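Local atomic coordinates of thioredoxin domain-containing protein (Silicibacter pomeroyi, PDB entry 3EYT), a protein that is of unknown function but adopts a thioredoxin-like fold of the AhpC/TSA family and may, like its relatives, act as an oxidoreductase with antioxidant activity. Residues V65-T70 with F94-D99; I48-Q52 with Y90-F94. One frame throughout, in Å; residues are numbered along the deposited sequence. Where two conformers were deposited one is given.

Interaction 1 (V65-T70 with F94-D99); sequences VLGLHT and FPVGVD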
loop_
_atom_site.group_PDB
_atom_site.type_symbol
_atom_site.label_atom_id
_atom_site.label_comp_id
_atom_site.label_asym_id
_atom_site.label_seq_id
_atom_site.Cartn_x
_atom_site.Cartn_y
_atom_site.Cartn_z
ATOM N N VAL C 65 7.218 25.319 7.673
ATOM C CA VAL C 65 6.766 24.762 6.414
ATOM C C VAL C 65 6.539 23.266 6.629
ATOM O O VAL C 65 7.433 22.553 7.083
ATOM C CB VAL C 65 7.801 24.970 5.262
ATOM C CG1 VAL C 65 7.325 24.282 3.946
ATOM C CG2 VAL C 65 8.053 26.438 5.007
ATOM N N LEU C 66 5.333 22.819 6.312
ATOM C CA LEU C 66 4.887 21.433 6.539
ATOM C C LEU C 66 4.383 20.886 5.225
ATOM O O LEU C 66 3.736 21.616 4.482
ATOM C CB LEU C 66 3.686 21.387 7.490
ATOM C CG LEU C 66 3.843 22.074 8.841
ATOM C CD1 LEU C 66 2.641 21.808 9.697
ATOM C CD2 LEU C 66 5.171 21.620 9.522
ATOM N N GLY C 67 4.638 19.607 4.965
ATOM C CA GLY C 67 3.996 18.908 3.839
ATOM C C GLY C 67 2.807 18.118 4.386
ATOM O O GLY C 67 2.864 17.591 5.494
ATOM N N LEU C 68 1.741 18.010 3.612
ATOM C CA LEU C 68 0.625 17.166 4.001
ATOM C C LEU C 68 0.310 16.233 2.820
ATOM O O LEU C 68 -0.105 16.692 1.749
ATOM C CB LEU C 68 -0.578 18.034 4.382
ATOM C CG LEU C 68 -1.841 17.265 4.754
ATOM C CD1 LEU C 68 -1.630 16.583 6.105
ATOM C CD2 LEU C 68 -3.092 18.169 4.792
ATOM N N HIS C 69 0.575 14.936 2.993
ATOM C CA HIS C 69 0.321 13.967 1.895
ATOM C C HIS C 69 -1.155 13.540 1.944
ATOM O O HIS C 69 -1.588 12.771 2.835
ATOM C CB HIS C 69 1.269 12.759 1.987
ATOM C CG HIS C 69 1.371 11.976 0.702
ATOM N ND1 HIS C 69 1.356 10.601 0.666
ATOM C CD2 HIS C 69 1.485 12.384 -0.583
ATOM C CE1 HIS C 69 1.459 10.192 -0.587
ATOM N NE2 HIS C 69 1.547 11.258 -1.362
ATOM N N THR C 70 -1.926 14.098 1.017
ATOM C CA THR C 70 -3.404 13.964 1.036
ATOM C C THR C 70 -3.760 13.052 -0.138
ATOM O O THR C 70 -4.045 13.517 -1.254
ATOM C CB THR C 70 -4.053 15.338 0.884
ATOM O OG1 THR C 70 -3.524 15.994 -0.298
ATOM C CG2 THR C 70 -3.775 16.234 2.098
ATOM N N PHE C 94 11.754 18.850 5.051
ATOM C CA PHE C 94 10.803 19.416 6.039
ATOM C C PHE C 94 9.729 18.385 6.473
ATOM O O PHE C 94 9.551 17.364 5.802
ATOM C CB PHE C 94 10.193 20.729 5.550
ATOM C CG PHE C 94 9.486 20.621 4.238
ATOM C CD1 PHE C 94 8.251 19.979 4.146
ATOM C CD2 PHE C 94 10.058 21.174 3.086
ATOM C CE1 PHE C 94 7.600 19.871 2.894
ATOM C CE2 PHE C 94 9.428 21.093 1.860
ATOM C CZ PHE C 94 8.186 20.437 1.756
ATOM N N PRO C 95 9.046 18.637 7.607
ATOM C CA PRO C 95 8.139 17.622 8.132
ATOM C C PRO C 95 7.004 17.364 7.160
ATOM O O PRO C 95 6.451 18.287 6.540
ATOM C CB PRO C 95 7.613 18.241 9.429
ATOM C CG PRO C 95 8.723 19.216 9.845
ATOM C CD PRO C 95 9.185 19.788 8.536
ATOM N N VAL C 96 6.704 16.097 6.987
ATOM C CA VAL C 96 5.602 15.712 6.107
ATOM C C VAL C 96 4.663 14.774 6.846
ATOM O O VAL C 96 5.092 13.729 7.353
ATOM C CB VAL C 96 6.115 15.056 4.827
ATOM C CG1 VAL C 96 4.963 14.624 3.893
ATOM C CG2 VAL C 96 7.111 15.992 4.109
ATOM N N GLY C 97 3.379 15.137 6.868
ATOM C CA GLY C 97 2.373 14.343 7.617
ATOM C C GLY C 97 1.502 13.575 6.643
ATOM O O GLY C 97 1.078 14.139 5.643
ATOM N N VAL C 98 1.239 12.290 6.914
ATOM C CA VAL C 98 0.294 11.533 6.094
ATOM C C VAL C 98 -1.118 11.781 6.658
ATOM O O VAL C 98 -1.401 11.499 7.848
ATOM C CB VAL C 98 0.583 10.012 6.110
ATOM C CG1 VAL C 98 -0.512 9.219 5.312
ATOM C CG2 VAL C 98 1.989 9.718 5.540
ATOM N N ASP C 99 -1.984 12.305 5.804
ATOM C CA ASP C 99 -3.342 12.664 6.210
ATOM C C ASP C 99 -4.090 11.359 6.542
ATOM O O ASP C 99 -3.964 10.363 5.842
ATOM C CB ASP C 99 -4.020 13.381 5.072
ATOM C CG ASP C 99 -5.254 14.177 5.509
ATOM O OD1 ASP C 99 -5.761 14.043 6.674
ATOM O OD2 ASP C 99 -5.742 14.923 4.651
HETATM O O HOH W 1 -3.368 10.605 2.716
#

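Interaction 2 (I48-Q52 with Y90-F94); sequences IPLAQ and YRIKF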
loop_
_atom_site.group_PDB
_atom_site.type_symbol
_atom_site.label_atom_id
_atom_site.label_comp_id
_atom_site.label_asym_id
_atom_site.label_seq_id
_atom_site.Cartn_x
_atom_site.Cartn_y
_atom_site.Cartn_z
ATOM N N ILE C 48 5.733 21.150 -4.640
ATOM C CA ILE C 48 6.851 20.796 -3.786
ATOM C C ILE C 48 8.050 21.769 -4.012
ATOM O O ILE C 48 8.589 22.292 -3.050
ATOM C CB ILE C 48 7.209 19.294 -3.958
ATOM C CG1 ILE C 48 6.188 18.433 -3.184
ATOM C CG2 ILE C 48 8.583 19.003 -3.418
ATOM C CD1 ILE C 48 6.159 17.011 -3.666
ATOM N N PRO C 49 8.434 22.053 -5.276
ATOM C CA PRO C 49 9.519 23.044 -5.402
ATOM C C PRO C 49 9.156 24.391 -4.796
ATOM O O PRO C 49 10.018 25.050 -4.241
ATOM C CB PRO C 49 9.729 23.164 -6.919
ATOM C CG PRO C 49 9.314 21.803 -7.430
ATOM C CD PRO C 49 8.096 21.451 -6.578
ATOM N N LEU C 50 7.882 24.783 -4.860
ATOM C CA LEU C 50 7.471 26.032 -4.190
ATOM C C LEU C 50 7.656 25.960 -2.666
ATOM O O LEU C 50 8.172 26.889 -2.059
ATOM C CB LEU C 50 6.027 26.399 -4.540
ATOM C CG LEU C 50 5.435 27.610 -3.816
ATOM C CD1 LEU C 50 6.215 28.903 -4.139
ATOM C CD2 LEU C 50 3.934 27.778 -4.152
ATOM N N ALA C 51 7.234 24.845 -2.053
ATOM C CA ALA C 51 7.377 24.684 -0.612
ATOM C C ALA C 51 8.859 24.762 -0.198
ATOM O O ALA C 51 9.184 25.368 0.828
ATOM C CB ALA C 51 6.744 23.380 -0.141
ATOM N N GLN C 52 9.741 24.177 -0.997
ATOM C CA GLN C 52 11.170 24.228 -0.716
ATOM C C GLN C 52 11.774 25.631 -0.839
ATOM O O GLN C 52 12.709 25.962 -0.112
ATOM C CB GLN C 52 11.911 23.237 -1.604
ATOM C CG GLN C 52 11.524 21.797 -1.312
ATOM C CD GLN C 52 12.303 20.812 -2.127
ATOM O OE1 GLN C 52 12.238 20.822 -3.347
ATOM N NE2 GLN C 52 13.021 19.941 -1.464
ATOM N N TYR C 90 13.715 12.978 -3.729
ATOM C CA TYR C 90 13.521 14.377 -4.029
ATOM C C TYR C 90 14.103 15.290 -2.954
ATOM O O TYR C 90 13.847 16.505 -2.965
ATOM C CB TYR C 90 12.034 14.652 -4.211
ATOM C CG TYR C 90 11.555 14.186 -5.561
ATOM C CD1 TYR C 90 11.156 12.855 -5.770
ATOM C CD2 TYR C 90 11.527 15.069 -6.639
ATOM C CE1 TYR C 90 10.754 12.433 -7.023
ATOM C CE2 TYR C 90 11.134 14.644 -7.904
ATOM C CZ TYR C 90 10.722 13.346 -8.072
ATOM O OH TYR C 90 10.305 12.945 -9.317
ATOM N N ARG C 91 14.830 14.708 -1.997
ATOM C CA ARG C 91 15.437 15.477 -0.903
ATOM C C ARG C 91 14.507 16.490 -0.223
ATOM O O ARG C 91 14.860 17.652 -0.021
ATOM C CB ARG C 91 16.678 16.209 -1.398
ATOM C CG ARG C 91 17.654 15.304 -2.073
ATOM C CD ARG C 91 18.826 16.153 -2.544
ATOM N NE ARG C 91 19.646 15.405 -3.480
ATOM C CZ ARG C 91 20.015 15.847 -4.680
ATOM N NH1 ARG C 91 19.658 17.063 -5.096
ATOM N NH2 ARG C 91 20.760 15.074 -5.459
ATOM N N ILE C 92 13.326 16.030 0.150
ATOM C CA ILE C 92 12.387 16.835 0.889
ATOM C C ILE C 92 12.670 16.586 2.362
ATOM O O ILE C 92 12.494 15.462 2.851
ATOM C CB ILE C 92 10.972 16.417 0.530
ATOM C CG1 ILE C 92 10.752 16.691 -0.965
ATOM C CG2 ILE C 92 9.948 17.119 1.462
ATOM C CD1 ILE C 92 9.636 15.844 -1.601
ATOM N N LYS C 93 13.142 17.619 3.055
ATOM C CA LYS C 93 13.660 17.455 4.395
ATOM C C LYS C 93 12.732 18.048 5.458
ATOM O O LYS C 93 12.925 17.798 6.655
ATOM C CB LYS C 93 15.050 18.120 4.540
ATOM C CG LYS C 93 16.151 17.745 3.535
ATOM C CD LYS C 93 16.415 16.261 3.463
ATOM C CE LYS C 93 17.606 15.969 2.524
ATOM N NZ LYS C 93 18.889 16.642 2.952
ATOM N N PHE C 94 11.754 18.850 5.051
ATOM C CA PHE C 94 10.803 19.416 6.039
ATOM C C PHE C 94 9.729 18.385 6.473
ATOM O O PHE C 94 9.551 17.364 5.802
ATOM C CB PHE C 94 10.193 20.729 5.550
ATOM C CG PHE C 94 9.486 20.621 4.238
ATOM C CD1 PHE C 94 8.251 19.979 4.146
ATOM C CD2 PHE C 94 10.058 21.174 3.086
ATOM C CE1 PHE C 94 7.600 19.871 2.894
ATOM C CE2 PHE C 94 9.428 21.093 1.860
ATOM C CZ PHE C 94 8.186 20.437 1.756
#

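Interaction 1 (V65-T70 with F94-D99)
G67, L68 and H69 pair in parallel with V96, G97 and V98, the two strands of a beta-alpha-beta unit whose crossover helix is 80-89, within the central sheet of a thioredoxin-like fold. Four backbone hydrogen bonds join them. G67 N gives P95 O a nearly straight bond of 2.7 Å that lies in the carbonyl plane, and G67 O accepts G97 N from above its own plane. H69 uses both its N and its O toward the same strand: N reaches G97 O at 2.8 Å, nearly along the C=O axis, and O receives D99 N, tilted 28° from the carbonyl plane; a water also donates to H69 O and to D99 O, bridging the strand ends.

Apolar contacts gather at the start of the pair. A CH-pi contact sets V65 CG1 over the centre of one face of the F94 ring, 4.2 Å from the centroid. The first torsion of F94, 57° with CG between N and the carbonyl carbon, turns the ring back toward strand 63-69, where F94 CE1 lies 3.6 Å from G67 N; G67 has no side chain to block it. L66 CD2 meets P95 CB obliquely.

Polar ends turn elsewhere: H69 NE2 bonds M38 N, and the D99 carboxylate takes T109 N and M110 N on separate oxygens. On its way there, D99 OD2 passes 3.5 Å from T70 CG2.

Interaction 2 (I48-Q52 with Y90-F94)
I48 and I92 meet through methyl groups on the tightly packed side of this contact, where helix 41-57 faces the loop that follows helix 80-89. I48 CG2 lies 3.8 Å from I92 CD1, the two side chains crossing at about a right angle. CG2 reaches across because it stands anti to the backbone N, while CG1 (chi1 -77°) lies beside that N. F86 of helix 80-89 touches both isoleucines. One turn further along the helix, A51 CB comes 3.8 Å from F94 CZ, and I92 CG2 covers one face of the same ring near its rim.

Towards solvent the fit is looser. In the conformer described, one of two, Q52 lays CG at the edge of the F94 ring, 3.9 Å from CE2, and its extended chain carries the amide past the phenyl group, the planes 80° apart. There Q52 NE2 lies 3.3 Å from R91 O. The exposed R91 side chain leads away from the helix, whereas Y90 packs on P41 of a neighbouring subunit.

R91, at positive phi, is the C-prime residue of a Schellman motif: I92 N bonds L87 O and R91 N bonds H88 O, ending helix 80-89 and turning the chain towards strand 96-99 of the thioredoxin-like fold.

F94 belongs to both contacts: in interaction 1 its ring lies against strand 63-69, and in interaction 2 the CZ and CE2 side of that ring meets helix 41-57. The contact centres are about 10 Å apart, and they also touch directly where V65 CG1 packs 3.8 Å from A51 O. Helix 41-57 is thereby seated over the strand that follows it, with I92 and F94 packing on the same helix. C40 immediately precedes helix 41-57 and C43 lies in its first turn, a CxxC pattern of the thioredoxin type, consistent with a redox site. The side chains of T70 in interaction 1 and I48 in interaction 2 lie near this pattern without touching it.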